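Local coordinates for regulatory protein E2 (Bovine papillomavirus type 1, PDB 2JEX) that probably regulates viral transcription and, with the E1 protein, helps to initiate viral DNA replication, the chain being its N-terminal transactivation domain, at residues A[79-84]-A[138-143]; A[100-103]-A[107-110]; A[156-161]-A[167-172]. The protein carries 1 engineered substitution. All blocks are in the same frame, centred on the assembly; numbering follows the deposited sequence.

Contact 1. Residues A[79-84]-A[138-143]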
loop_
_atom_site.group_PDB
_atom_site.type_symbol
_atom_site.label_atom_id
_atom_site.label_comp_id
_atom_site.label_asym_id
_atom_site.label_seq_id
_atom_site.Cartn_x
_atom_site.Cartn_y
_atom_site.Cartn_z
ATOM N N LEU A 79 -2.255 -3.199 11.302
ATOM C CA LEU A 79 -3.463 -3.995 11.124
ATOM C C LEU A 79 -4.131 -4.350 12.445
ATOM O O LEU A 79 -5.364 -4.380 12.518
ATOM C CB LEU A 79 -3.187 -5.257 10.296
ATOM C CG LEU A 79 -2.705 -5.042 8.856
ATOM C CD1 LEU A 79 -2.212 -6.344 8.256
ATOM C CD2 LEU A 79 -3.804 -4.409 7.959
ATOM N N GLN A 80 -3.324 -4.602 13.482
ATOM C CA GLN A 80 -3.852 -4.915 14.809
ATOM C C GLN A 80 -4.617 -3.723 15.374
ATOM O O GLN A 80 -5.661 -3.893 16.026
ATOM C CB GLN A 80 -2.741 -5.330 15.770
ATOM C CG GLN A 80 -2.190 -6.735 15.565
ATOM C CD GLN A 80 -1.072 -7.080 16.555
ATOM O OE1 GLN A 80 -0.476 -8.166 16.496
ATOM N NE2 GLN A 80 -0.785 -6.159 17.464
ATOM N N GLU A 81 -4.099 -2.520 15.125
ATOM C CA GLU A 81 -4.797 -1.293 15.497
ATOM C C GLU A 81 -6.115 -1.156 14.739
ATOM O O GLU A 81 -7.148 -0.866 15.338
ATOM C CB GLU A 81 -3.916 -0.071 15.262
ATOM C CG GLU A 81 -2.697 0.002 16.167
ATOM C CD GLU A 81 -1.966 1.330 16.059
ATOM O OE1 GLU A 81 -1.106 1.615 16.920
ATOM O OE2 GLU A 81 -2.259 2.095 15.116
ATOM N N LEU A 82 -6.067 -1.385 13.428
ATOM C CA LEU A 82 -7.255 -1.340 12.561
ATOM C C LEU A 82 -8.429 -2.192 13.037
ATOM O O LEU A 82 -9.562 -1.728 13.045
ATOM C CB LEU A 82 -6.906 -1.772 11.143
ATOM C CG LEU A 82 -6.981 -0.732 10.031
ATOM C CD1 LEU A 82 -6.382 -1.316 8.758
ATOM C CD2 LEU A 82 -8.415 -0.250 9.792
ATOM N N SER A 83 -8.142 -3.437 13.414
ATOM C CA SER A 83 -9.150 -4.396 13.859
ATOM C C SER A 83 -9.885 -3.931 15.106
ATOM O O SER A 83 -11.027 -4.333 15.348
ATOM C CB SER A 83 -8.513 -5.752 14.114
ATOM O OG SER A 83 -7.509 -5.639 15.102
ATOM N N LYS A 84 -9.225 -3.080 15.888
ATOM C CA LYS A 84 -9.817 -2.501 17.094
ATOM C C LYS A 84 -10.668 -1.256 16.788
ATOM O O LYS A 84 -11.139 -0.585 17.705
ATOM C CB LYS A 84 -8.729 -2.172 18.127
ATOM C CG LYS A 84 -7.819 -3.340 18.527
ATOM C CD LYS A 84 -8.609 -4.574 18.978
ATOM C CE LYS A 84 -7.800 -5.470 19.912
ATOM N NZ LYS A 84 -8.249 -5.331 21.338
ATOM N N TYR A 138 -7.628 4.459 4.498
ATOM C CA TYR A 138 -7.662 4.319 5.950
ATOM C C TYR A 138 -6.322 4.759 6.542
ATOM O O TYR A 138 -5.312 4.059 6.411
ATOM C CB TYR A 138 -7.992 2.874 6.337
ATOM C CG TYR A 138 -9.246 2.338 5.681
ATOM C CD1 TYR A 138 -9.213 1.841 4.374
ATOM C CD2 TYR A 138 -10.464 2.327 6.363
ATOM C CE1 TYR A 138 -10.360 1.353 3.758
ATOM C CE2 TYR A 138 -11.624 1.834 5.755
ATOM C CZ TYR A 138 -11.560 1.352 4.453
ATOM O OH TYR A 138 -12.682 0.862 3.841
ATOM N N MET A 139 -6.327 5.927 7.182
ATOM C CA MET A 139 -5.100 6.556 7.666
ATOM C C MET A 139 -5.121 6.875 9.155
ATOM O O MET A 139 -6.141 7.295 9.702
ATOM C CB MET A 139 -4.764 7.813 6.848
ATOM C CG MET A 139 -5.967 8.592 6.332
ATOM S SD MET A 139 -5.560 9.753 5.000
ATOM C CE MET A 139 -4.692 11.024 5.933
ATOM N N ARG A 140 -3.979 6.660 9.802
ATOM C CA ARG A 140 -3.825 6.972 11.210
ATOM C C ARG A 140 -3.595 8.465 11.400
ATOM O O ARG A 140 -2.675 9.044 10.818
ATOM C CB ARG A 140 -2.683 6.163 11.843
ATOM C CG ARG A 140 -2.672 6.223 13.377
ATOM C CD ARG A 140 -1.743 5.186 14.003
ATOM N NE ARG A 140 -0.326 5.519 13.827
ATOM C CZ ARG A 140 0.685 4.736 14.198
ATOM N NH1 ARG A 140 0.452 3.557 14.767
ATOM N NH2 ARG A 140 1.937 5.133 13.995
ATOM N N THR A 141 -4.472 9.071 12.195
ATOM C CA THR A 141 -4.302 10.428 12.705
ATOM C C THR A 141 -3.847 10.270 14.154
ATOM O O THR A 141 -3.673 9.142 14.629
ATOM C CB THR A 141 -5.641 11.214 12.658
ATOM O OG1 THR A 141 -6.361 10.875 11.464
ATOM C CG2 THR A 141 -5.403 12.725 12.688
ATOM N N GLU A 142 -3.646 11.385 14.855
ATOM C CA GLU A 142 -3.443 11.348 16.304
ATOM C C GLU A 142 -4.755 10.921 16.978
ATOM O O GLU A 142 -4.788 10.613 18.171
ATOM C CB GLU A 142 -2.976 12.710 16.818
ATOM C CG GLU A 142 -2.154 12.649 18.107
ATOM C CD GLU A 142 -0.810 11.948 17.929
ATOM O OE1 GLU A 142 -0.152 12.154 16.886
ATOM O OE2 GLU A 142 -0.410 11.193 18.840
ATOM N N ASP A 143 -5.824 10.907 16.181
ATOM C CA ASP A 143 -7.150 10.448 16.597
ATOM C C ASP A 143 -7.472 9.119 15.887
ATOM O O ASP A 143 -8.419 9.039 15.087
ATOM C CB ASP A 143 -8.215 11.502 16.253
ATOM C CG ASP A 143 -7.672 12.923 16.291
ATOM O OD1 ASP A 143 -7.621 13.564 15.219
ATOM O OD2 ASP A 143 -7.288 13.390 17.385
#
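E81 and R140 form a salt bridge across the surface of the E2 transactivation domain, where the last turn of helix 62-83 in the N-terminal helical part faces the end of strand 128-140 of the antiparallel sheet. They are the only pair whose atoms come within 4.5 Å across the two segments, and the contact is small, with 132 Å² buried on both sides together. R140 can be followed outward from the strand. Its CB leaves the backbone toward the helix, with CG anti to the backbone N, and neither atom touches the helix segment. CD is the first to arrive, 3.3 Å from E81 OE2. At chi3 the chain bends, which swings the guanidinium round so that NH1 meets the carboxylate while NE and CZ stay about 4.1 Å from OE2. The carboxylate sits at the edge of the guanidinium, close to its plane, but the two groups are twisted by 46°, so this is no flat two-pronged pairing. NH1 gives one nearly straight bond to E81 OE2 (3.1 Å, 164°) and a weak, strongly bent one to E81 OE1 at 3.3 Å. From the helix side, the E81 chain is extended beyond CG and presents OE2 on its syn side. W145 NE1, at the start of the next strand, also donates to OE2, and the R140 side chain packs on W145. One carboxylate oxygen is thus gripped by an indole and a guanidinium, which probably steadies the negative charge there. Seen from the carboxylate, R140 NH1 lies 29° out of the plane of E81.

Contact 2. Residues A[100-103]-A[107-110]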
loop_
_atom_site.group_PDB
_atom_site.type_symbol
_atom_site.label_atom_id
_atom_site.label_comp_id
_atom_site.label_asym_id
_atom_site.label_seq_id
_atom_site.Cartn_x
_atom_site.Cartn_y
_atom_site.Cartn_z
ATOM N N ASP A 100 2.760 -3.115 -0.972
ATOM C CA ASP A 100 2.704 -2.246 -2.157
ATOM C C ASP A 100 1.458 -1.371 -2.157
ATOM O O ASP A 100 1.519 -0.199 -2.538
ATOM C CB ASP A 100 2.759 -3.064 -3.453
ATOM C CG ASP A 100 4.124 -3.693 -3.700
ATOM O OD1 ASP A 100 5.136 -3.182 -3.159
ATOM O OD2 ASP A 100 4.185 -4.702 -4.443
ATOM N N ARG A 101 0.325 -1.927 -1.739
ATOM C CA ARG A 101 -0.884 -1.122 -1.635
ATOM C C ARG A 101 -0.668 -0.023 -0.587
ATOM O O ARG A 101 -0.986 1.144 -0.824
ATOM C CB ARG A 101 -2.093 -1.996 -1.286
ATOM C CG ARG A 101 -3.430 -1.243 -1.190
ATOM C CD ARG A 101 -4.037 -0.930 -2.551
ATOM N NE ARG A 101 -4.396 -2.140 -3.293
ATOM C CZ ARG A 101 -5.590 -2.730 -3.266
ATOM N NH1 ARG A 101 -6.588 -2.230 -2.542
ATOM N NH2 ARG A 101 -5.792 -3.831 -3.975
ATOM N N TYR A 102 -0.100 -0.413 0.555
ATOM C CA TYR A 102 0.149 0.481 1.689
ATOM C C TYR A 102 1.102 1.613 1.313
ATOM O O TYR A 102 1.014 2.730 1.830
ATOM C CB TYR A 102 0.744 -0.351 2.836
ATOM C CG TYR A 102 1.053 0.395 4.116
ATOM C CD1 TYR A 102 0.032 0.959 4.895
ATOM C CD2 TYR A 102 2.362 0.501 4.576
ATOM C CE1 TYR A 102 0.319 1.627 6.092
ATOM C CE2 TYR A 102 2.657 1.165 5.775
ATOM C CZ TYR A 102 1.628 1.730 6.519
ATOM O OH TYR A 102 1.928 2.385 7.687
ATOM N N MET A 103 2.028 1.291 0.414
ATOM C CA MET A 103 3.123 2.191 0.060
ATOM C C MET A 103 2.847 2.974 -1.198
ATOM O O MET A 103 3.470 4.009 -1.423
ATOM C CB MET A 103 4.455 1.424 -0.034
ATOM C CG MET A 103 5.075 1.167 1.294
ATOM S SD MET A 103 5.500 2.637 2.239
ATOM C CE MET A 103 4.084 2.767 3.282
ATOM N N LYS A 107 1.223 7.588 0.733
ATOM C CA LYS A 107 2.019 6.578 1.435
ATOM C C LYS A 107 1.602 6.339 2.888
ATOM O O LYS A 107 1.153 7.260 3.576
ATOM C CB LYS A 107 3.507 6.949 1.398
ATOM C CG LYS A 107 4.134 6.917 0.019
ATOM C CD LYS A 107 5.657 7.100 0.096
ATOM C CE LYS A 107 6.239 7.290 -1.308
ATOM N NZ LYS A 107 7.659 7.744 -1.255
ATOM N N ARG A 108 1.793 5.099 3.344
ATOM C CA ARG A 108 1.492 4.675 4.717
ATOM C C ARG A 108 0.005 4.745 5.094
ATOM O O ARG A 108 -0.352 5.253 6.157
ATOM C CB ARG A 108 2.358 5.421 5.748
ATOM C CG ARG A 108 3.844 5.133 5.646
ATOM C CD ARG A 108 4.538 5.277 6.990
ATOM N NE ARG A 108 5.649 4.335 7.169
ATOM C CZ ARG A 108 6.531 3.982 6.229
ATOM N NH1 ARG A 108 6.478 4.502 5.006
ATOM N NH2 ARG A 108 7.487 3.112 6.524
ATOM N N CYS A 109 -0.849 4.222 4.217
ATOM C CA CYS A 109 -2.267 4.022 4.519
ATOM C C CYS A 109 -2.830 2.855 3.712
ATOM O O CYS A 109 -2.384 2.583 2.591
ATOM C CB CYS A 109 -3.097 5.307 4.303
ATOM S SG CYS A 109 -3.382 5.844 2.581
ATOM N N PHE A 110 -3.809 2.162 4.288
ATOM C CA PHE A 110 -4.449 1.053 3.599
ATOM C C PHE A 110 -5.538 1.576 2.666
ATOM O O PHE A 110 -6.125 2.638 2.908
ATOM C CB PHE A 110 -4.961 0.009 4.599
ATOM C CG PHE A 110 -3.882 -0.528 5.511
ATOM C CD1 PHE A 110 -3.784 -0.091 6.833
ATOM C CD2 PHE A 110 -2.941 -1.446 5.041
ATOM C CE1 PHE A 110 -2.781 -0.567 7.672
ATOM C CE2 PHE A 110 -1.929 -1.935 5.881
ATOM C CZ PHE A 110 -1.844 -1.495 7.196
#
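The Y102 ring carries the backbone of R108 on one face: R108 CA lies 3.7 Å from the ring centroid in a CH-pi contact, offset toward the rim. F110 meets the same ring obliquely, the planes 32° apart and the centroids separated by 4.8 Å, with Y102 CD1 over one face of the F110 ring. Having CG anti to the backbone N (chi1 -179°) sends the tyrosine ring from the short helix 99-103 across the returning chain. Beyond the ring, Y102 OH touches R108 CB and is hydrogen-bonded to E74 of helix 62-83, whose carboxylate also forms a salt bridge with R108 NE. The contact is a helix-to-strand connection: the chain leaves helix 99-103, reverses and enters strand 110-120 of the large antiparallel sheet. Its backbone link is the carbonyl of Y102, which takes two weak bonds, a bent one from R108 N (2.9 Å, 125°) and a long one from C109 N (3.4 Å). M103, bent at chi2 and chi3, turns its methyl back against R108, CE lying 3.4 Å from R108 CG and close to R108 N, and its SD is 3.5 Å from R108 NH1. K107 runs outward past the helix end, its CG 3.3 Å from M103 O.

Contact 3. Residues A[156-161]-A[167-172]. Engineered in segment 167-172: A172 (natural residue Arg).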
loop_
_atom_site.group_PDB
_atom_site.type_symbol
_atom_site.label_atom_id
_atom_site.label_comp_id
_atom_site.label_asym_id
_atom_site.label_seq_id
_atom_site.Cartn_x
_atom_site.Cartn_y
_atom_site.Cartn_z
ATOM N N GLY A 156 -4.839 17.823 -9.340
ATOM C CA GLY A 156 -4.125 16.602 -9.046
ATOM C C GLY A 156 -4.968 15.559 -8.352
ATOM O O GLY A 156 -6.200 15.600 -8.376
ATOM N N LEU A 157 -4.281 14.607 -7.744
ATOM C CA LEU A 157 -4.911 13.585 -6.932
ATOM C C LEU A 157 -4.865 14.066 -5.493
ATOM O O LEU A 157 -3.884 14.673 -5.062
ATOM C CB LEU A 157 -4.178 12.263 -7.107
ATOM C CG LEU A 157 -3.828 11.833 -8.534
ATOM C CD1 LEU A 157 -2.798 10.691 -8.507
ATOM C CD2 LEU A 157 -5.054 11.393 -9.263
ATOM N N TYR A 158 -5.942 13.811 -4.763
ATOM C CA TYR A 158 -6.174 14.439 -3.466
ATOM C C TYR A 158 -7.022 13.517 -2.607
ATOM O O TYR A 158 -7.720 12.636 -3.120
ATOM C CB TYR A 158 -6.929 15.770 -3.649
ATOM C CG TYR A 158 -8.356 15.582 -4.132
ATOM C CD1 TYR A 158 -9.382 15.272 -3.234
ATOM C CD2 TYR A 158 -8.679 15.690 -5.485
ATOM C CE1 TYR A 158 -10.682 15.072 -3.666
ATOM C CE2 TYR A 158 -9.996 15.508 -5.933
ATOM C CZ TYR A 158 -10.986 15.197 -5.016
ATOM O OH TYR A 158 -12.283 15.007 -5.423
ATOM N N TYR A 159 -6.974 13.747 -1.300
ATOM C CA TYR A 159 -7.902 13.115 -0.368
ATOM C C TYR A 159 -8.505 14.197 0.508
ATOM O O TYR A 159 -7.887 15.242 0.717
ATOM C CB TYR A 159 -7.198 12.040 0.482
ATOM C CG TYR A 159 -6.102 12.562 1.394
ATOM C CD1 TYR A 159 -4.770 12.586 0.972
ATOM C CD2 TYR A 159 -6.393 13.019 2.681
ATOM C CE1 TYR A 159 -3.758 13.061 1.794
ATOM C CE2 TYR A 159 -5.387 13.500 3.514
ATOM C CZ TYR A 159 -4.069 13.512 3.062
ATOM O OH TYR A 159 -3.064 13.984 3.879
ATOM N N CYS A 160 -9.711 13.954 1.011
ATOM C CA CYS A 160 -10.343 14.890 1.942
ATOM C C CYS A 160 -10.679 14.272 3.297
ATOM O O CYS A 160 -11.037 13.092 3.388
ATOM C CB CYS A 160 -11.565 15.587 1.326
ATOM S SG CYS A 160 -12.372 14.727 -0.043
ATOM N N THR A 161 -10.536 15.090 4.340
ATOM C CA THR A 161 -10.811 14.702 5.727
ATOM C C THR A 161 -11.568 15.840 6.412
ATOM O O THR A 161 -11.718 16.925 5.838
ATOM C CB THR A 161 -9.508 14.415 6.519
ATOM O OG1 THR A 161 -8.780 15.636 6.714
ATOM C CG2 THR A 161 -8.613 13.398 5.792
ATOM N N ARG A 167 -9.784 19.620 0.069
ATOM C CA ARG A 167 -9.031 18.601 -0.651
ATOM C C ARG A 167 -7.547 18.750 -0.352
ATOM O O ARG A 167 -6.992 19.847 -0.469
ATOM C CB ARG A 167 -9.277 18.723 -2.152
ATOM C CG ARG A 167 -10.733 18.586 -2.549
ATOM C CD ARG A 167 -10.886 18.556 -4.053
ATOM N NE ARG A 167 -12.283 18.669 -4.465
ATOM C CZ ARG A 167 -12.725 18.475 -5.705
ATOM N NH1 ARG A 167 -11.879 18.135 -6.672
ATOM N NH2 ARG A 167 -14.023 18.624 -5.980
ATOM N N ILE A 168 -6.908 17.652 0.048
ATOM C CA ILE A 168 -5.469 17.663 0.316
ATOM C C ILE A 168 -4.724 16.861 -0.751
ATOM O O ILE A 168 -4.861 15.639 -0.848
ATOM C CB ILE A 168 -5.134 17.223 1.769
ATOM C CG1 ILE A 168 -5.699 18.254 2.755
ATOM C CG2 ILE A 168 -3.621 17.108 1.972
ATOM C CD1 ILE A 168 -6.187 17.683 4.069
ATOM N N TYR A 169 -3.948 17.578 -1.557
ATOM C CA TYR A 169 -3.315 17.010 -2.740
ATOM C C TYR A 169 -2.025 16.289 -2.411
ATOM O O TYR A 169 -1.158 16.841 -1.730
ATOM C CB TYR A 169 -3.069 18.099 -3.790
ATOM C CG TYR A 169 -4.352 18.694 -4.336
ATOM C CD1 TYR A 169 -4.962 18.158 -5.473
ATOM C CD2 TYR A 169 -4.964 19.783 -3.707
ATOM C CE1 TYR A 169 -6.139 18.687 -5.966
ATOM C CE2 TYR A 169 -6.140 20.322 -4.197
ATOM C CZ TYR A 169 -6.723 19.769 -5.327
ATOM O OH TYR A 169 -7.888 20.301 -5.820
ATOM N N TYR A 170 -1.917 15.047 -2.883
ATOM C CA TYR A 170 -0.687 14.263 -2.747
ATOM C C TYR A 170 0.052 14.163 -4.082
ATOM O O TYR A 170 1.224 13.793 -4.129
ATOM C CB TYR A 170 -0.958 12.883 -2.131
ATOM C CG TYR A 170 -1.858 11.945 -2.920
ATOM C CD1 TYR A 170 -1.326 11.078 -3.880
ATOM C CD2 TYR A 170 -3.233 11.887 -2.670
ATOM C CE1 TYR A 170 -2.142 10.202 -4.591
ATOM C CE2 TYR A 170 -4.064 11.016 -3.379
ATOM C CZ TYR A 170 -3.507 10.177 -4.332
ATOM O OH TYR A 170 -4.308 9.312 -5.031
ATOM N N SER A 171 -0.648 14.507 -5.156
ATOM C CA SER A 171 -0.068 14.559 -6.485
ATOM C C SER A 171 -0.532 15.839 -7.165
ATOM O O SER A 171 -1.644 16.327 -6.911
ATOM C CB SER A 171 -0.506 13.337 -7.284
ATOM O OG SER A 171 0.400 13.038 -8.329
ATOM N N ALA A 172 0.329 16.415 -7.995
ATOM C CA ALA A 172 -0.030 17.601 -8.762
ATOM C C ALA A 172 0.119 17.298 -10.243
ATOM O O ALA A 172 1.193 16.896 -10.687
ATOM C CB ALA A 172 0.854 18.773 -8.368
#
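L157 and Y170 make the apolar centre of this beta hairpin, whose strands 157-161 and 166-169 close one end of the domain's large antiparallel sheet. L157 CB lies over a face of the Y170 ring, 3.5 Å from CZ, while its CD1 packs on S171 CB. V133 of strand 128-140 touches both L157 and Y170. Farther along, I168 CB covers a face of the Y159 ring and I168 CG2 reaches Y159 CZ at 3.8 Å; the edge of that ring meets Y170 CD2. Y159 and I168 are a hydrogen-bonded antiparallel pair, joined by Y159 N to I168 O and by I168 N to Y159 O (2.7 Å). Past Y169 the ladder is broken in the manner of a classic beta bulge, Y170 and S171 standing opposite L157: the carbonyl of L157 accepts from both Y170 N (3.0 Å) and S171 N, arriving from the same face of its plane. L157 N returns only a weak bond to S171 O.

The opposite face, with Y158, R167 and Y169, adds charge to its rings. Y158 and Y169, a non-hydrogen-bonded pair, meet as an offset edge-to-face stack, the edge of Y158 toward the face of Y169 with planes at 64°. The extended R167 chain crosses the Y158 ring obliquely, with CD over the ring centre, 3.4 Å from the centroid. Outermost, D153 OD1 forms a salt bridge with R167 NH1 and a hydrogen bond with Y169 OH, and OD2 accepts from G156 N. R167 NH1 also packs on Y158, 3.3 Å from CE2.

In the fold
From the N terminus, the chain passes through the helical part to helix 62-83, whose last turn opens contact 1. Before strand 128-140 brings the chain back to close an excursion of 53 intervening residues, helix 99-103 and the turn after it complete contact 2, so the short loop lies wholly within the longer one. F110 ties the two together: its backbone pairs with Y138, and its ring packs on L79 and L82, joining helix to sheet. Contact 3 follows in series as the hairpin 157-161/166-169 at the sheet's edge, where Y159 touches M139 of contact 1. Contacts 2 and 3 do not touch, their nearest atoms being about 6 Å apart.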